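Local structure of iron dependent repressor (Sulfolobus solfataricus, 2X4H) at residues Asn10-Glu15 and Glu57-Val61; Lys83-Ile88 and Ile118-Tyr122; Tyr18-Arg24 and Ile37-Ile43. The protein probably acts as a metal-dependent, DNA-binding transcriptional repressor of the DtxR/MntR family, and carries several bound zinc ions. All blocks are in the same frame, centred on the assembly; numbering follows the deposited sequence.

Contact 1 (Asn10-Glu15 and Glu57-Val61). With ZN (zinc ion), chain K.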
ATOM      1  N   ASN C  10       6.887   9.654   4.846  1.00 75.51           N
ATOM      2  CA  ASN C  10       6.073   8.565   4.266  1.00 72.55           C
ATOM      3  C   ASN C  10       6.873   7.292   4.010  1.00 66.39           C
ATOM      4  O   ASN C  10       6.954   6.796   2.885  1.00 66.24           O
ATOM      5  CB  ASN C  10       5.396   9.042   2.979  1.00 77.20           C
ATOM      6  CG  ASN C  10       4.197   8.184   2.597  1.00 78.56           C
ATOM      7  OD1 ASN C  10       3.254   8.027   3.380  1.00 81.71           O
ATOM      8  ND2 ASN C  10       4.221   7.636   1.389  1.00 78.53           N
ATOM      9  N   LEU C  11       7.504   6.799   5.064  1.00 62.32           N
ATOM     10  CA  LEU C  11       8.265   5.557   5.035  1.00 57.74           C
ATOM     11  C   LEU C  11       8.235   5.067   6.456  1.00 56.02           C
ATOM     12  O   LEU C  11       8.711   5.751   7.353  1.00 57.59           O
ATOM     13  CB  LEU C  11       9.717   5.754   4.603  1.00 57.26           C
ATOM     14  CG  LEU C  11      10.588   4.476   4.611  1.00 53.89           C
ATOM     15  CD1 LEU C  11      10.220   3.525   3.458  1.00 51.77           C
ATOM     16  CD2 LEU C  11      12.085   4.788   4.557  1.00 53.95           C
ATOM     17  N   SER C  12       7.672   3.893   6.683  1.00 53.82           N
ATOM     18  CA  SER C  12       7.538   3.441   8.049  1.00 53.28           C
ATOM     19  C   SER C  12       8.836   2.766   8.468  1.00 51.57           C
ATOM     20  O   SER C  12       9.719   2.459   7.664  1.00 50.11           O
ATOM     21  CB  SER C  12       6.326   2.493   8.226  1.00 53.03           C
ATOM     22  OG  SER C  12       6.651   1.172   7.823  1.00 49.86           O
ATOM     23  N   ARG C  13       8.910   2.532   9.755  1.00 52.41           N
ATOM     24  CA  ARG C  13      10.015   1.837  10.360  1.00 52.80           C
ATOM     25  C   ARG C  13      10.109   0.382   9.873  1.00 51.18           C
ATOM     26  O   ARG C  13      11.201  -0.121   9.621  1.00 51.35           O
ATOM     27  CB  ARG C  13       9.809   1.929  11.867  1.00 55.51           C
ATOM     28  CG  ARG C  13      10.702   1.088  12.723  1.00 58.32           C
ATOM     29  CD  ARG C  13      12.039   1.685  12.913  1.00 59.61           C
ATOM     30  NE  ARG C  13      11.998   3.058  13.409  1.00 61.79           N
ATOM     31  CZ  ARG C  13      13.087   3.804  13.469  1.00 61.77           C
ATOM     32  NH1 ARG C  13      14.245   3.299  13.082  1.00 61.48           N
ATOM     33  NH2 ARG C  13      13.019   5.043  13.883  1.00 65.17           N
ATOM     34  N   ARG C  14       8.971  -0.287   9.717  1.00 50.44           N
ATOM     35  CA  ARG C  14       8.969  -1.647   9.199  1.00 50.06           C
ATOM     36  C   ARG C  14       9.424  -1.693   7.746  1.00 47.60           C
ATOM     37  O   ARG C  14      10.159  -2.592   7.364  1.00 47.37           O
ATOM     38  CB  ARG C  14       7.577  -2.257   9.298  1.00 51.56           C
ATOM     39  CG  ARG C  14       7.193  -2.585  10.712  1.00 56.99           C
ATOM     40  CD  ARG C  14       5.667  -2.588  10.872  1.00 62.26           C
ATOM     41  NE  ARG C  14       5.274  -2.967  12.217  1.00 67.72           N
ATOM     42  CZ  ARG C  14       5.316  -2.151  13.272  1.00 72.31           C
ATOM     43  NH1 ARG C  14       5.716  -0.893  13.149  1.00 72.01           N
ATOM     44  NH2 ARG C  14       4.947  -2.596  14.464  1.00 76.10           N
ATOM     45  N   GLU C  15       8.978  -0.721   6.955  1.00 46.10           N
ATOM     46  CA  GLU C  15       9.425  -0.572   5.576  1.00 45.14           C
ATOM     47  C   GLU C  15      10.921  -0.361   5.495  1.00 45.58           C
ATOM     48  O   GLU C  15      11.612  -0.966   4.655  1.00 46.27           O
ATOM     49  CB  GLU C  15       8.691   0.584   4.897  1.00 46.41           C
ATOM     50  CG  GLU C  15       7.253   0.256   4.454  1.00 45.20           C
ATOM     51  CD  GLU C  15       6.457   1.477   4.036  1.00 48.17           C
ATOM     52  OE1 GLU C  15       6.859   2.597   4.359  1.00 54.44           O
ATOM     53  OE2 GLU C  15       5.403   1.347   3.380  1.00 54.33           O
ATOM     54  N   GLU C  57       4.501   0.197  -5.345  1.00 57.82           N
ATOM     55  CA  GLU C  57       3.553   1.316  -5.555  1.00 58.53           C
ATOM     56  C   GLU C  57       4.101   2.672  -5.135  1.00 57.66           C
ATOM     57  O   GLU C  57       3.778   3.686  -5.736  1.00 58.46           O
ATOM     58  CB  GLU C  57       2.256   1.084  -4.771  1.00 58.89           C
ATOM     59  CG  GLU C  57       1.353   0.039  -5.348  1.00 61.56           C
ATOM     60  CD  GLU C  57       0.109  -0.206  -4.503  1.00 63.61           C
ATOM     61  OE1 GLU C  57      -0.635  -1.157  -4.822  1.00 65.96           O
ATOM     62  OE2 GLU C  57      -0.125   0.548  -3.529  1.00 64.01           O
ATOM     63  N   LYS C  58       4.894   2.683  -4.068  1.00 56.44           N
ATOM     64  CA  LYS C  58       5.572   3.911  -3.591  1.00 56.11           C
ATOM     65  C   LYS C  58       6.826   4.255  -4.384  1.00 56.09           C
ATOM     66  O   LYS C  58       7.438   5.282  -4.137  1.00 56.60           O
ATOM     67  CB  LYS C  58       5.938   3.796  -2.099  1.00 55.25           C
ATOM     68  CG  LYS C  58       4.726   3.826  -1.181  1.00 55.55           C
ATOM     69  CD  LYS C  58       5.011   3.279   0.227  1.00 55.50           C
ATOM     70  CE  LYS C  58       5.642   4.337   1.141  1.00 55.90           C
ATOM     71  NZ  LYS C  58       5.410   4.081   2.600  1.00 53.93           N
ATOM     72  N   GLY C  59       7.212   3.387  -5.314  1.00 55.61           N
ATOM     73  CA  GLY C  59       8.360   3.620  -6.181  1.00 56.19           C
ATOM     74  C   GLY C  59       9.698   3.447  -5.477  1.00 55.62           C
ATOM     75  O   GLY C  59      10.710   3.962  -5.943  1.00 57.00           O
ATOM     76  N   LEU C  60       9.701   2.712  -4.367  1.00 54.07           N
ATOM     77  CA  LEU C  60      10.911   2.480  -3.565  1.00 54.19           C
ATOM     78  C   LEU C  60      11.591   1.167  -3.936  1.00 54.74           C
ATOM     79  O   LEU C  60      12.793   1.013  -3.721  1.00 55.43           O
ATOM     80  CB  LEU C  60      10.572   2.482  -2.077  1.00 52.94           C
ATOM     81  CG  LEU C  60       9.830   3.731  -1.570  1.00 52.78           C
ATOM     82  CD1 LEU C  60       9.183   3.462  -0.218  1.00 51.61           C
ATOM     83  CD2 LEU C  60      10.774   4.929  -1.479  1.00 53.08           C
ATOM     84  N   VAL C  61      10.823   0.219  -4.479  1.00 54.86           N
ATOM     85  CA  VAL C  61      11.391  -1.004  -5.050  1.00 55.82           C
ATOM     86  C   VAL C  61      10.847  -1.331  -6.442  1.00 56.92           C
ATOM     87  O   VAL C  61       9.819  -0.798  -6.884  1.00 56.60           O
ATOM     88  CB  VAL C  61      11.193  -2.237  -4.142  1.00 55.58           C
ATOM     89  CG1 VAL C  61      11.766  -1.976  -2.759  1.00 54.81           C
ATOM     90  CG2 VAL C  61       9.740  -2.626  -4.074  1.00 53.63           C
TER
HETATM   91 ZN    ZN K1141       4.449  -0.515   3.820  1.00 50.28          ZN
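Asn10 and Lys58 have the nearest CA atoms across the contact, 9.1 Å apart. On one side Ser12 caps the helix that starts at Arg13, completing a capping box with Glu15: Ser12 OG accepts from Glu15 N while Glu15 OE1 takes Ser12 N, 2.8 Å away. On the other side the chain leaves helix 45-57 through a Schellman motif at Gly59, whose positive phi suits glycine. Lys58, bent at chi3 (83°), reaches across to place NZ 2.7 Å from Glu15 OE1 on the syn side of the carboxylate, forming a salt bridge. Lys58 NZ also donates to Asn10 O at 3.1 Å from above the carbonyl plane. Separately, Leu11 CD1 touches Leu60 CD1 at 3.8 Å. Glu15 OE2 binds a zinc ion at 2.1 Å, a site completed by Glu51 of the same chain and by Glu50 and His54 of the second subunit. Glu15 OE1 is thus held by two donors, the Ser12 amide and the Lys58 ammonium, which, with the zinc on OE2, should hold the carboxylate's rotation. Lys58 acts as a second-shell residue, and its positive charge probably offsets some of the negative charge gathered around the metal.

Contact 2 (Lys83-Ile88 and Ile118-Tyr122). With ZN (zinc ion), chain M.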
ATOM      1  N   LYS C  83      19.241   9.884   8.541  1.00 43.32           N
ATOM      2  CA  LYS C  83      19.464  11.297   8.824  1.00 41.42           C
ATOM      3  C   LYS C  83      18.456  11.795   9.861  1.00 40.20           C
ATOM      4  O   LYS C  83      18.820  12.481  10.802  1.00 39.35           O
ATOM      5  CB  LYS C  83      19.362  12.106   7.515  1.00 42.69           C
ATOM      6  CG  LYS C  83      19.689  13.589   7.639  1.00 43.12           C
ATOM      7  CD  LYS C  83      19.686  14.370   6.323  1.00 45.01           C
ATOM      8  CE  LYS C  83      20.103  15.822   6.598  1.00 46.90           C
ATOM      9  NZ  LYS C  83      20.183  16.718   5.399  1.00 51.00           N
ATOM     10  N   ALA C  84      17.183  11.450   9.709  1.00 40.75           N
ATOM     11  CA  ALA C  84      16.156  11.923  10.652  1.00 40.21           C
ATOM     12  C   ALA C  84      16.382  11.382  12.064  1.00 39.09           C
ATOM     13  O   ALA C  84      16.320  12.143  13.021  1.00 38.43           O
ATOM     14  CB  ALA C  84      14.721  11.583  10.157  1.00 40.83           C
ATOM     15  N   HIS C  85      16.664  10.089  12.177  1.00 39.45           N
ATOM     16  CA  HIS C  85      16.883   9.446  13.461  1.00 40.21           C
ATOM     17  C   HIS C  85      18.056  10.121  14.187  1.00 40.00           C
ATOM     18  O   HIS C  85      17.941  10.548  15.342  1.00 40.33           O
ATOM     19  CB  HIS C  85      17.132   7.919  13.286  1.00 42.01           C
ATOM     20  CG  HIS C  85      17.564   7.228  14.547  1.00 43.58           C
ATOM     21  ND1 HIS C  85      16.695   6.962  15.590  1.00 43.81           N
ATOM     22  CD2 HIS C  85      18.793   6.828  14.966  1.00 44.43           C
ATOM     23  CE1 HIS C  85      17.368   6.393  16.578  1.00 45.87           C
ATOM     24  NE2 HIS C  85      18.650   6.330  16.237  1.00 44.64           N
ATOM     25  N   ARG C  86      19.161  10.284  13.475  1.00 40.04           N
ATOM     26  CA  ARG C  86      20.412  10.717  14.067  1.00 39.42           C
ATOM     27  C   ARG C  86      20.483  12.237  14.321  1.00 38.74           C
ATOM     28  O   ARG C  86      21.046  12.682  15.338  1.00 38.78           O
ATOM     29  CB  ARG C  86      21.554  10.207  13.175  1.00 40.08           C
ATOM     30  CG  ARG C  86      21.686   8.697  13.239  1.00 39.67           C
ATOM     31  CD  ARG C  86      22.728   8.099  12.300  1.00 41.03           C
ATOM     32  NE  ARG C  86      22.709   6.644  12.431  1.00 44.50           N
ATOM     33  CZ  ARG C  86      23.354   5.774  11.657  1.00 46.13           C
ATOM     34  NH1 ARG C  86      24.082   6.152  10.623  1.00 46.87           N
ATOM     35  NH2 ARG C  86      23.216   4.484  11.893  1.00 50.07           N
ATOM     36  N   VAL C  87      19.903  13.038  13.430  1.00 38.59           N
ATOM     37  CA  VAL C  87      19.767  14.463  13.695  1.00 38.09           C
ATOM     38  C   VAL C  87      18.888  14.710  14.931  1.00 38.10           C
ATOM     39  O   VAL C  87      19.250  15.503  15.799  1.00 37.87           O
ATOM     40  CB  VAL C  87      19.230  15.211  12.466  1.00 39.34           C
ATOM     41  CG1 VAL C  87      18.850  16.645  12.821  1.00 38.92           C
ATOM     42  CG2 VAL C  87      20.268  15.159  11.320  1.00 38.18           C
ATOM     43  N   ILE C  88      17.747  14.030  15.033  1.00 38.90           N
ATOM     44  CA  ILE C  88      16.918  14.136  16.235  1.00 39.18           C
ATOM     45  C   ILE C  88      17.702  13.719  17.483  1.00 39.15           C
ATOM     46  O   ILE C  88      17.658  14.418  18.488  1.00 40.10           O
ATOM     47  CB  ILE C  88      15.610  13.333  16.112  1.00 40.47           C
ATOM     48  CG1 ILE C  88      14.589  14.115  15.284  1.00 40.85           C
ATOM     49  CG2 ILE C  88      14.989  13.090  17.497  1.00 41.43           C
ATOM     50  CD1 ILE C  88      13.490  13.264  14.738  1.00 44.34           C
ATOM     51  N   ILE C 118      13.880  18.033   8.943  1.00 42.50           N
ATOM     52  CA  ILE C 118      15.161  17.353   9.152  1.00 41.94           C
ATOM     53  C   ILE C 118      16.341  18.106   8.506  1.00 42.31           C
ATOM     54  O   ILE C 118      17.356  18.277   9.143  1.00 41.97           O
ATOM     55  CB  ILE C 118      15.094  15.901   8.680  1.00 42.65           C
ATOM     56  CG1 ILE C 118      14.143  15.115   9.588  1.00 41.47           C
ATOM     57  CG2 ILE C 118      16.492  15.255   8.616  1.00 42.79           C
ATOM     58  CD1 ILE C 118      14.500  15.144  11.041  1.00 41.32           C
ATOM     59  N   ASP C 119      16.198  18.573   7.268  1.00 44.05           N
ATOM     60  CA  ASP C 119      17.258  19.343   6.622  1.00 44.79           C
ATOM     61  C   ASP C 119      17.500  20.652   7.339  1.00 44.37           C
ATOM     62  O   ASP C 119      18.657  21.081   7.463  1.00 43.37           O
ATOM     63  CB  ASP C 119      16.960  19.619   5.147  1.00 47.62           C
ATOM     64  CG  ASP C 119      17.070  18.346   4.272  1.00 52.36           C
ATOM     65  OD1 ASP C 119      17.591  17.321   4.785  1.00 54.76           O
ATOM     66  OD2 ASP C 119      16.636  18.354   3.082  1.00 58.04           O
ATOM     67  N   LYS C 120      16.444  21.305   7.828  1.00 44.14           N
ATOM     68  CA  LYS C 120      16.680  22.579   8.509  1.00 44.42           C
ATOM     69  C   LYS C 120      17.276  22.374   9.887  1.00 41.84           C
ATOM     70  O   LYS C 120      18.081  23.190  10.341  1.00 42.55           O
ATOM     71  CB  LYS C 120      15.421  23.451   8.520  1.00 46.47           C
ATOM     72  CG  LYS C 120      15.259  24.132   7.153  1.00 49.87           C
ATOM     73  CD  LYS C 120      14.147  25.133   7.058  1.00 52.72           C
ATOM     74  CE  LYS C 120      14.376  26.028   5.842  1.00 56.43           C
ATOM     75  NZ  LYS C 120      13.108  26.524   5.275  1.00 59.52           N
ATOM     76  N   LEU C 121      16.909  21.275  10.535  1.00 40.01           N
ATOM     77  CA  LEU C 121      17.386  20.965  11.871  1.00 38.99           C
ATOM     78  C   LEU C 121      18.851  20.562  11.780  1.00 39.08           C
ATOM     79  O   LEU C 121      19.648  20.909  12.643  1.00 38.22           O
ATOM     80  CB  LEU C 121      16.538  19.883  12.552  1.00 38.33           C
ATOM     81  CG  LEU C 121      16.907  19.457  13.983  1.00 37.95           C
ATOM     82  CD1 LEU C 121      16.901  20.648  14.944  1.00 37.75           C
ATOM     83  CD2 LEU C 121      16.020  18.353  14.507  1.00 35.12           C
ATOM     84  N   TYR C 122      19.197  19.871  10.700  1.00 39.93           N
ATOM     85  CA  TYR C 122      20.579  19.509  10.408  1.00 40.19           C
ATOM     86  C   TYR C 122      21.436  20.751  10.289  1.00 41.05           C
ATOM     87  O   TYR C 122      22.474  20.870  10.969  1.00 40.99           O
ATOM     88  CB  TYR C 122      20.591  18.685   9.123  1.00 41.49           C
ATOM     89  CG  TYR C 122      21.926  18.271   8.560  1.00 42.44           C
ATOM     90  CD1 TYR C 122      22.586  17.147   9.049  1.00 43.26           C
ATOM     91  CD2 TYR C 122      22.468  18.920   7.478  1.00 42.94           C
ATOM     92  CE1 TYR C 122      23.781  16.715   8.512  1.00 41.60           C
ATOM     93  CE2 TYR C 122      23.674  18.493   6.917  1.00 46.35           C
ATOM     94  CZ  TYR C 122      24.340  17.386   7.447  1.00 45.50           C
ATOM     95  OH  TYR C 122      25.558  16.941   6.906  1.00 43.12           O
TER
HETATM   96 ZN    ZN M1139      19.864   5.672  17.582  1.00 48.13          ZN
HETATM   97  O   HOH W   1      21.446   5.414  16.043  1.00 16.81           O
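Lys83 runs extended from a CG placed opposite the backbone N (chi1 -175°), which carries its ammonium along Ile118 to Asp119 and Tyr122. The Tyr122 ring, swung out by a chi1 of 176°, presents a face to the lysine: Lys83 CE lies 3.6 Å above the ring plane, offset toward the rim, in a CH-pi contact. Lys83 NZ sits over the same face, 4.1 Å from the Tyr122 ring centroid, a cation-pi arrangement. Lys83 NZ also makes a salt bridge with Asp119 OD1 at 2.7 Å, meeting it from above the carboxylate plane, so one ammonium serves both an anion and an aromatic face. Alongside, Ala84 CB packs on Ile118 CG1 at 3.6 Å. Val87 divides its branches, CG1 against Leu121 CG at 3.6 Å and CG2 at the edge of the Tyr122 ring. On another side of helix 72-94, His85 NE2 binds a zinc ion at 1.9 Å, together with Glu89, Cys103 and a water. The axes of the two short helical segments approach to 9.8 Å at 39°. Helix 115-124 packs across helix 72-94 within the metal-binding and dimerisation region, while helix 99-107 packs against Ile88, and Ile95 of the third subunit reaches Leu121.

Contact 3 (Tyr18-Arg24 and Ile37-Ile43)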
ATOM      1  N   TYR C  18      12.637  -3.655   5.703  1.00 56.38           N
ATOM      2  CA  TYR C  18      12.539  -4.332   4.413  1.00 54.99           C
ATOM      3  C   TYR C  18      13.615  -3.824   3.489  1.00 54.25           C
ATOM      4  O   TYR C  18      14.341  -4.607   2.901  1.00 54.21           O
ATOM      5  CB  TYR C  18      11.180  -4.085   3.749  1.00 54.24           C
ATOM      6  CG  TYR C  18      10.109  -5.088   4.067  1.00 54.57           C
ATOM      7  CD1 TYR C  18       9.516  -5.134   5.330  1.00 55.58           C
ATOM      8  CD2 TYR C  18       9.638  -5.961   3.087  1.00 55.00           C
ATOM      9  CE1 TYR C  18       8.510  -6.055   5.626  1.00 56.82           C
ATOM     10  CE2 TYR C  18       8.629  -6.874   3.368  1.00 56.95           C
ATOM     11  CZ  TYR C  18       8.066  -6.917   4.633  1.00 57.80           C
ATOM     12  OH  TYR C  18       7.070  -7.829   4.896  1.00 61.32           O
ATOM     13  N   LEU C  19      13.711  -2.503   3.364  1.00 54.31           N
ATOM     14  CA  LEU C  19      14.625  -1.890   2.407  1.00 55.05           C
ATOM     15  C   LEU C  19      16.079  -2.132   2.742  1.00 56.95           C
ATOM     16  O   LEU C  19      16.903  -2.238   1.835  1.00 57.47           O
ATOM     17  CB  LEU C  19      14.401  -0.385   2.273  1.00 55.39           C
ATOM     18  CG  LEU C  19      13.036   0.093   1.778  1.00 55.08           C
ATOM     19  CD1 LEU C  19      13.091   1.588   1.540  1.00 55.29           C
ATOM     20  CD2 LEU C  19      12.571  -0.648   0.515  1.00 52.61           C
ATOM     21  N   LEU C  20      16.410  -2.201   4.027  1.00 58.64           N
ATOM     22  CA  LEU C  20      17.789  -2.499   4.424  1.00 60.97           C
ATOM     23  C   LEU C  20      18.102  -3.959   4.123  1.00 60.82           C
ATOM     24  O   LEU C  20      19.235  -4.290   3.795  1.00 61.83           O
ATOM     25  CB  LEU C  20      18.030  -2.201   5.908  1.00 63.25           C
ATOM     26  CG  LEU C  20      18.155  -0.719   6.270  1.00 65.52           C
ATOM     27  CD1 LEU C  20      17.858  -0.473   7.749  1.00 68.07           C
ATOM     28  CD2 LEU C  20      19.544  -0.200   5.890  1.00 67.31           C
ATOM     29  N   THR C  21      17.099  -4.831   4.229  1.00 59.82           N
ATOM     30  CA  THR C  21      17.302  -6.243   3.912  1.00 60.36           C
ATOM     31  C   THR C  21      17.442  -6.467   2.408  1.00 59.25           C
ATOM     32  O   THR C  21      18.272  -7.248   1.977  1.00 59.82           O
ATOM     33  CB  THR C  21      16.163  -7.106   4.408  1.00 60.43           C
ATOM     34  OG1 THR C  21      16.013  -6.939   5.819  1.00 62.30           O
ATOM     35  CG2 THR C  21      16.456  -8.548   4.106  1.00 62.15           C
ATOM     36  N   ILE C  22      16.615  -5.788   1.625  1.00 58.26           N
ATOM     37  CA  ILE C  22      16.721  -5.816   0.169  1.00 57.82           C
ATOM     38  C   ILE C  22      18.084  -5.243  -0.284  1.00 59.23           C
ATOM     39  O   ILE C  22      18.755  -5.823  -1.142  1.00 59.06           O
ATOM     40  CB  ILE C  22      15.535  -5.039  -0.489  1.00 56.88           C
ATOM     41  CG1 ILE C  22      14.224  -5.779  -0.260  1.00 55.57           C
ATOM     42  CG2 ILE C  22      15.770  -4.808  -1.999  1.00 57.58           C
ATOM     43  CD1 ILE C  22      12.989  -4.940  -0.546  1.00 53.72           C
ATOM     44  N   LYS C  23      18.504  -4.130   0.311  1.00 60.52           N
ATOM     45  CA  LYS C  23      19.790  -3.488  -0.067  1.00 62.97           C
ATOM     46  C   LYS C  23      21.020  -4.386   0.140  1.00 64.05           C
ATOM     47  O   LYS C  23      21.960  -4.342  -0.648  1.00 64.68           O
ATOM     48  CB  LYS C  23      19.974  -2.143   0.667  1.00 64.97           C
ATOM     49  CG  LYS C  23      21.141  -1.274   0.157  1.00 68.80           C
ATOM     50  CD  LYS C  23      21.250   0.018   0.947  1.00 72.48           C
ATOM     51  CE  LYS C  23      22.422   0.888   0.485  1.00 77.19           C
ATOM     52  NZ  LYS C  23      23.717   0.243   0.770  1.00 78.56           N
ATOM     53  N   ARG C  24      21.008  -5.197   1.194  1.00 64.48           N
ATOM     54  CA  ARG C  24      22.119  -6.110   1.483  1.00 66.75           C
ATOM     55  C   ARG C  24      22.347  -7.071   0.299  1.00 66.11           C
ATOM     56  O   ARG C  24      23.453  -7.183  -0.199  1.00 67.87           O
ATOM     57  CB  ARG C  24      21.839  -6.878   2.789  1.00 67.82           C
ATOM     58  CG  ARG C  24      23.004  -7.692   3.345  1.00 71.70           C
ATOM     59  CD  ARG C  24      22.563  -8.733   4.392  1.00 75.07           C
ATOM     60  NE  ARG C  24      21.843  -8.172   5.548  1.00 77.62           N
ATOM     61  CZ  ARG C  24      20.562  -8.415   5.876  1.00 78.47           C
ATOM     62  NH1 ARG C  24      19.784  -9.219   5.146  1.00 77.55           N
ATOM     63  NH2 ARG C  24      20.039  -7.848   6.961  1.00 79.33           N
ATOM     64  N   ILE C  37      14.091 -12.582   1.964  1.00 54.95           N
ATOM     65  CA  ILE C  37      13.633 -11.435   2.747  1.00 53.76           C
ATOM     66  C   ILE C  37      12.803 -11.906   3.936  1.00 54.30           C
ATOM     67  O   ILE C  37      12.958 -11.404   5.051  1.00 55.14           O
ATOM     68  CB  ILE C  37      12.763 -10.484   1.921  1.00 51.61           C
ATOM     69  CG1 ILE C  37      13.534  -9.922   0.721  1.00 51.70           C
ATOM     70  CG2 ILE C  37      12.234  -9.350   2.804  1.00 50.41           C
ATOM     71  CD1 ILE C  37      12.667  -9.106  -0.251  1.00 49.63           C
ATOM     72  N   ALA C  38      11.931 -12.876   3.677  1.00 54.37           N
ATOM     73  CA  ALA C  38      11.014 -13.407   4.675  1.00 55.44           C
ATOM     74  C   ALA C  38      11.768 -14.083   5.812  1.00 58.18           C
ATOM     75  O   ALA C  38      11.488 -13.841   6.992  1.00 58.76           O
ATOM     76  CB  ALA C  38      10.041 -14.395   4.018  1.00 55.12           C
ATOM     77  N   LYS C  39      12.729 -14.927   5.452  1.00 60.68           N
ATOM     78  CA  LYS C  39      13.535 -15.628   6.450  1.00 64.35           C
ATOM     79  C   LYS C  39      14.433 -14.671   7.248  1.00 65.60           C
ATOM     80  O   LYS C  39      14.552 -14.793   8.486  1.00 68.07           O
ATOM     81  CB  LYS C  39      14.369 -16.709   5.764  1.00 67.18           C
ATOM     82  CG  LYS C  39      15.027 -17.727   6.706  1.00 72.27           C
ATOM     83  CD  LYS C  39      15.824 -18.754   5.892  1.00 76.05           C
ATOM     84  CE  LYS C  39      16.553 -19.765   6.764  1.00 81.20           C
ATOM     85  NZ  LYS C  39      17.020 -20.922   5.927  1.00 84.20           N
ATOM     86  N   ASP C  40      15.046 -13.710   6.560  1.00 64.42           N
ATOM     87  CA  ASP C  40      15.894 -12.722   7.251  1.00 66.40           C
ATOM     88  C   ASP C  40      15.110 -11.928   8.311  1.00 65.43           C
ATOM     89  O   ASP C  40      15.592 -11.745   9.421  1.00 67.84           O
ATOM     90  CB  ASP C  40      16.557 -11.772   6.245  1.00 65.95           C
ATOM     91  CG  ASP C  40      17.504 -12.497   5.279  1.00 68.52           C
ATOM     92  OD1 ASP C  40      17.882 -11.909   4.243  1.00 67.32           O
ATOM     93  OD2 ASP C  40      17.866 -13.663   5.550  1.00 71.87           O
ATOM     94  N   LEU C  41      13.889 -11.504   7.975  1.00 62.53           N
ATOM     95  CA  LEU C  41      13.040 -10.735   8.901  1.00 62.02           C
ATOM     96  C   LEU C  41      12.174 -11.608   9.817  1.00 62.52           C
ATOM     97  O   LEU C  41      11.463 -11.085  10.673  1.00 62.64           O
ATOM     98  CB  LEU C  41      12.147  -9.767   8.112  1.00 59.31           C
ATOM     99  CG  LEU C  41      12.898  -8.681   7.346  1.00 59.08           C
ATOM    100  CD1 LEU C  41      11.951  -7.934   6.432  1.00 55.83           C
ATOM    101  CD2 LEU C  41      13.647  -7.721   8.328  1.00 60.74           C
ATOM    102  N   LYS C  42      12.243 -12.927   9.649  1.00 63.45           N
ATOM    103  CA  LYS C  42      11.463 -13.873  10.465  1.00 64.70           C
ATOM    104  C   LYS C  42       9.962 -13.641  10.325  1.00 62.17           C
ATOM    105  O   LYS C  42       9.250 -13.556  11.329  1.00 62.86           O
ATOM    106  CB  LYS C  42      11.866 -13.800  11.951  1.00 68.04           C
ATOM    107  CG  LYS C  42      13.360 -13.956  12.210  1.00 72.87           C
ATOM    108  CD  LYS C  42      13.681 -14.306  13.676  1.00 78.67           C
ATOM    109  CE  LYS C  42      13.440 -13.143  14.653  1.00 80.55           C
ATOM    110  NZ  LYS C  42      11.989 -12.945  14.969  1.00 78.88           N
ATOM    111  N   ILE C  43       9.496 -13.518   9.080  1.00 59.72           N
ATOM    112  CA  ILE C  43       8.061 -13.328   8.785  1.00 58.31           C
ATOM    113  C   ILE C  43       7.604 -14.164   7.576  1.00 57.39           C
ATOM    114  O   ILE C  43       8.418 -14.847   6.942  1.00 58.63           O
ATOM    115  CB  ILE C  43       7.697 -11.818   8.573  1.00 57.01           C
ATOM    116  CG1 ILE C  43       8.407 -11.251   7.332  1.00 56.26           C
ATOM    117  CG2 ILE C  43       7.991 -11.006   9.816  1.00 57.07           C
ATOM    118  CD1 ILE C  43       8.269  -9.733   7.172  1.00 56.78           C
TER
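The Tyr18 ring receives Leu41 CD1 over one face, 4.0 Å from its centroid, a CH-pi contact; Ile37 CG2 and Ile43 CD1 approach it obliquely. The other flat group, the Arg24 guanidinium, meets Asp40 OD1 at its edge, with the guanidinium and carboxylate planes turned 77° apart. This is the winged-helix fold of the DNA-binding region: helix 13-27, the first helix, packs across helix 34-41, which with helix 45-57 forms the helix-turn-helix, the segment axes of this contact lying 10.2 Å apart at 120°. Between the two flat groups, Thr21 and Ile22 fill the interface. Thr21 CG2 touches Asp40 OD1, while its OG1 hydrogen-bonds to Ser17 O in its own helix and lies beside Leu41 CD2. Thus a threonine whose hydroxyl is already satisfied by the backbone can serve as a packing residue. Ile22 CG1 meets Ile37 CD1 at 3.7 Å, and Ala32 touches both isoleucines. Helix 45-57 flanks this interface through Val48, which touches Tyr18 and Ile37, and Glu51, a zinc ligand, also touches Tyr18. An alanine in place of Tyr18 is likely to leave Leu41 CD1 and Ile43 CD1 without their aromatic partner, opening a gap between the helices beside the zinc-binding Glu51. Ile43 follows the Schellman turn at Lys42, and its CG1 takes the crowded position between backbone N and carbonyl carbon (chi1 64°), which brings CD1 close to the phenol. At the Arg24 end Asp40 OD1 has a second partner in Tyr25 OH, a hydrogen bond made within the same chain. The Arg24 salt bridge to that oxygen is comparatively long, with NH1 and Asp40 OD1 3.4 Å apart.

How the contacts relate
The three contacts illustrate how chemistry follows position in a fold. Contacts 1 and 3 share helix 13-27 in the DNA-binding region: contact 1 works at its capped start, contact 3 further along, and the two meet where Leu19 packs against Leu11 and Val61. Contact 2 lies apart in the metal-binding and dimerisation region, its centre about 19 Å from that of contact 1 and about 25 Å from that of contact 3. Contacts 1 and 2 are largely buried, whereas contact 3 is partly so. Each has a salt bridge; in contact 1 the carboxylate also binds zinc in this chain, whereas in contact 2 the bridge adjoins an aromatic face, and in contact 3 it edges an apolar interface.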